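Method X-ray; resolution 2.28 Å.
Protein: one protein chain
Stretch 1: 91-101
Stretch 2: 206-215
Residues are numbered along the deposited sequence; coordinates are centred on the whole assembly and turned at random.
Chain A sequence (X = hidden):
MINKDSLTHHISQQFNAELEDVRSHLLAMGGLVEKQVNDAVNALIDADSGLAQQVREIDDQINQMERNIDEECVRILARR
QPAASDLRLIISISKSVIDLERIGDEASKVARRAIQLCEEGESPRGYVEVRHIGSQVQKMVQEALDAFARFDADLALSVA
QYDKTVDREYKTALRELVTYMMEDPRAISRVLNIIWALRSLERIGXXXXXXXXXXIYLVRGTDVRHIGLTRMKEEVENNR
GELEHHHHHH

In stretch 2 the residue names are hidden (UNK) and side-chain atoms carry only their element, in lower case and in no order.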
# COMPACT_ATOMS: atom_id res chain seq x y z
N ILE A 91 -9.41 9.17 -14.94
CA ILE A 91 -8.90 7.90 -14.47
C ILE A 91 -7.53 8.06 -13.82
O ILE A 91 -7.24 7.39 -12.84
CB ILE A 91 -8.85 6.87 -15.61
CG1 ILE A 91 -10.29 6.46 -15.97
CG2 ILE A 91 -8.01 5.65 -15.23
CD1 ILE A 91 -10.39 5.43 -17.08
N SER A 92 -6.68 8.90 -14.39
CA SER A 92 -5.36 9.15 -13.85
C SER A 92 -5.48 9.87 -12.52
O SER A 92 -4.68 9.67 -11.62
CB SER A 92 -4.52 10.00 -14.82
OG SER A 92 -4.08 9.17 -15.88
N ILE A 93 -6.49 10.72 -12.40
CA ILE A 93 -6.69 11.43 -11.15
C ILE A 93 -7.16 10.48 -10.04
O ILE A 93 -6.59 10.46 -8.94
CB ILE A 93 -7.66 12.59 -11.31
CG1 ILE A 93 -6.98 13.72 -12.07
CG2 ILE A 93 -8.13 13.09 -9.96
CD1 ILE A 93 -7.89 14.85 -12.50
N SER A 94 -8.18 9.69 -10.32
CA SER A 94 -8.75 8.87 -9.26
C SER A 94 -7.76 7.81 -8.81
O SER A 94 -7.72 7.49 -7.65
CB SER A 94 -10.08 8.26 -9.68
OG SER A 94 -9.89 7.21 -10.58
N LYS A 95 -6.95 7.28 -9.69
CA LYS A 95 -5.95 6.31 -9.27
C LYS A 95 -4.80 6.98 -8.54
O LYS A 95 -4.21 6.40 -7.64
CB LYS A 95 -5.42 5.50 -10.45
CG LYS A 95 -6.45 4.50 -10.92
CD LYS A 95 -5.92 3.53 -11.95
CE LYS A 95 -7.02 2.53 -12.30
NZ LYS A 95 -6.61 1.80 -13.51
N SER A 96 -4.50 8.23 -8.90
CA SER A 96 -3.37 8.90 -8.33
C SER A 96 -3.65 9.43 -6.92
O SER A 96 -2.73 9.46 -6.11
CB SER A 96 -2.78 9.94 -9.27
OG SER A 96 -3.61 11.04 -9.30
N VAL A 97 -4.90 9.77 -6.58
CA VAL A 97 -5.19 10.14 -5.20
C VAL A 97 -4.97 8.97 -4.21
O VAL A 97 -4.70 9.19 -3.04
CB VAL A 97 -6.60 10.73 -4.98
CG1 VAL A 97 -6.75 12.01 -5.75
CG2 VAL A 97 -7.70 9.75 -5.37
N ILE A 98 -5.10 7.74 -4.69
CA ILE A 98 -4.78 6.57 -3.91
C ILE A 98 -3.27 6.56 -3.62
O ILE A 98 -2.87 6.38 -2.47
CB ILE A 98 -5.16 5.26 -4.61
CG1 ILE A 98 -6.66 5.23 -4.99
CG2 ILE A 98 -4.91 4.09 -3.69
CD1 ILE A 98 -7.01 4.09 -5.95
N ASP A 99 -2.47 6.78 -4.66
CA ASP A 99 -1.02 6.90 -4.49
C ASP A 99 -0.61 8.02 -3.54
O ASP A 99 0.24 7.82 -2.68
CB ASP A 99 -0.31 7.03 -5.83
CG ASP A 99 -0.39 5.74 -6.67
OD1 ASP A 99 -0.04 4.65 -6.19
OD2 ASP A 99 -0.79 5.81 -7.84
N LEU A 100 -1.26 9.18 -3.64
CA LEU A 100 -0.98 10.28 -2.73
C LEU A 100 -1.38 9.96 -1.33
O LEU A 100 -0.70 10.34 -0.40
CB LEU A 100 -1.66 11.58 -3.18
CG LEU A 100 -1.09 12.10 -4.50
CD1 LEU A 100 -1.84 13.36 -4.92
CD2 LEU A 100 0.41 12.36 -4.38
N GLU A 101 -2.50 9.27 -1.17
CA GLU A 101 -2.92 8.87 0.14
C GLU A 101 -1.91 7.89 0.76
O GLU A 101 -1.53 8.01 1.90
CB GLU A 101 -4.31 8.25 0.08
CG GLU A 101 -5.01 8.22 1.43
CD GLU A 101 -4.67 6.98 2.25
OE1 GLU A 101 -4.19 5.97 1.67
OE2 GLU A 101 -4.88 7.02 3.49
N UNK A 206 8.06 4.11 -4.80
CA UNK A 206 7.22 3.23 -5.63
C UNK A 206 5.93 3.94 -6.04
O UNK A 206 5.55 3.86 -7.19
o UNK A 206 9.21 1.41 -5.16
c UNK A 206 6.89 1.93 -4.91
o UNK A 206 7.92 0.08 -3.96
c UNK A 206 8.10 1.08 -4.68
N UNK A 207 5.28 4.67 -5.13
CA UNK A 207 4.04 5.38 -5.48
C UNK A 207 4.24 6.62 -6.39
O UNK A 207 3.38 6.96 -7.20
c UNK A 207 3.03 4.01 -2.34
c UNK A 207 3.27 5.78 -4.22
n UNK A 207 2.15 2.99 -2.13
n UNK A 207 1.54 3.97 -3.93
c UNK A 207 2.67 4.62 -3.49
c UNK A 207 1.24 3.00 -3.09
N UNK A 208 5.34 7.31 -6.23
CA UNK A 208 5.69 8.38 -7.15
C UNK A 208 5.83 7.82 -8.56
O UNK A 208 5.38 8.42 -9.51
c UNK A 208 6.98 9.05 -6.73
N UNK A 209 6.48 6.67 -8.66
CA UNK A 209 6.65 5.95 -9.91
C UNK A 209 5.32 5.58 -10.51
O UNK A 209 5.13 5.79 -11.69
c UNK A 209 7.50 4.70 -9.69
n UNK A 209 7.96 -0.11 -8.48
c UNK A 209 7.74 3.84 -10.91
n UNK A 209 5.92 0.96 -8.68
c UNK A 209 7.18 0.79 -9.09
n UNK A 209 7.69 1.52 -10.09
c UNK A 209 6.96 2.54 -10.84
N UNK A 210 4.41 5.04 -9.70
CA UNK A 210 3.05 4.73 -10.19
C UNK A 210 2.35 5.96 -10.76
O UNK A 210 1.73 5.88 -11.81
c UNK A 210 2.16 4.12 -9.13
o UNK A 210 3.47 2.12 -9.24
c UNK A 210 2.69 2.80 -8.59
n UNK A 210 2.26 2.44 -7.40
N UNK A 211 2.43 7.09 -10.06
CA UNK A 211 1.78 8.31 -10.53
C UNK A 211 2.41 8.80 -11.83
O UNK A 211 1.73 9.41 -12.65
c UNK A 211 1.85 9.43 -9.51
c UNK A 211 1.03 9.07 -8.28
c UNK A 211 1.36 10.73 -10.11
c UNK A 211 1.36 9.93 -7.08
N UNK A 212 3.70 8.53 -11.99
CA UNK A 212 4.41 8.88 -13.22
C UNK A 212 3.89 8.04 -14.39
O UNK A 212 3.64 8.56 -15.48
c UNK A 212 5.92 8.69 -13.05
N UNK A 213 3.70 6.76 -14.13
CA UNK A 213 3.24 5.82 -15.13
C UNK A 213 1.81 6.16 -15.57
O UNK A 213 1.44 5.95 -16.73
c UNK A 213 4.79 3.86 -14.75
o UNK A 213 4.30 2.10 -13.12
o UNK A 213 6.11 1.94 -14.31
c UNK A 213 5.07 2.55 -14.01
c UNK A 213 3.36 4.39 -14.63
N UNK A 214 1.04 6.73 -14.65
CA UNK A 214 -0.31 7.19 -14.98
C UNK A 214 -0.25 8.40 -15.91
O UNK A 214 -1.12 8.57 -16.76
c UNK A 214 -2.55 5.50 -13.49
c UNK A 214 -1.93 6.75 -11.46
c UNK A 214 -1.10 7.53 -13.72
c UNK A 214 -1.47 6.33 -12.84
N UNK A 215 0.77 9.23 -15.73
CA UNK A 215 0.96 10.41 -16.57
C UNK A 215 1.38 9.98 -17.98
O UNK A 215 1.03 10.62 -18.97
c UNK A 215 1.46 11.96 -14.64
c UNK A 215 1.99 11.40 -15.97
c UNK A 215 2.28 12.56 -16.92

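Position 206 carries two side-chain carbons, the second bearing two oxygens, and touches nothing on stretch 1. A carboxylate on so short a stem is aspartate, Asp206.

At position 207 one carbon leads to a five-membered ring of three carbons and two nitrogens, whose edge meets OD1 of Asp99. This imidazole is His207; its ND1 donates to OD1 of Asp99 at 2.8 Å, with a nearly straight N-H...O angle of 176°.

Position 208 has a single side-chain carbon directed away from stretch 1, hence Ala208.

Three carbons and a nitrogen at position 209 lead to a carbon with two further nitrogens, all clear of stretch 1. This guanidinium identifies Arg209; its NH2 lies 3.9 Å from OD1 of Asp206, a long salt bridge of charges alone.

Two carbons at position 210, the second carrying one oxygen and one nitrogen, form a carboxamide, and the nitrogen faces Asp99. The residue is Asn210. Its ND2 gives a weak hydrogen bond of 3.4 Å to OD1 of Asp99, while its OD1 accepts one of 2.8 Å from NH1 of Arg209.

Position 211 has four carbons, forked at the first with one arm two carbons long, and they approach Ser96, Asp99 and Leu100. Branching at CB gives isoleucine. CG1 of Ile211 packs 3.5 Å from CB of Asp99, and its CD1 reaches CD2 of Leu100 at 3.8 Å.

Position 212 again shows one carbon, out of reach of stretch 1: Ala212.

Three carbons at position 213, the last with two oxygens, are exposed and likewise without a partner across the interface: Glu213.

At position 214 four carbons fork at the second and settle among Ser92, Lys95, Ser96 and Asp99. This is leucine; CD1 of Leu214 lies 3.8 Å from CB of Lys95.

Position 215 has one carbon carrying two more and makes no close contact with stretch 1; the fork is that of Val215.

The two helices run nearly antiparallel, at 167°, with axes 9.2 Å apart at closest approach. Two knobs interlock them: Asp99 enters the hole formed by His207, Asn210, Ile211 and Leu214, and Leu214 fills the reciprocal one. Small Ser92 and Ser96 accompany close backbone approach, their CA atoms lying 5.5 Å from CA of Leu214 and 5.6 Å from CA of Ile211, respectively. Within this packing, the buried Asp99 carboxylate is met by two N-H donors at OD1, so polar pairing and apolar packing converge on one residue.

Stretch 2 206-215: DHARNIAELV
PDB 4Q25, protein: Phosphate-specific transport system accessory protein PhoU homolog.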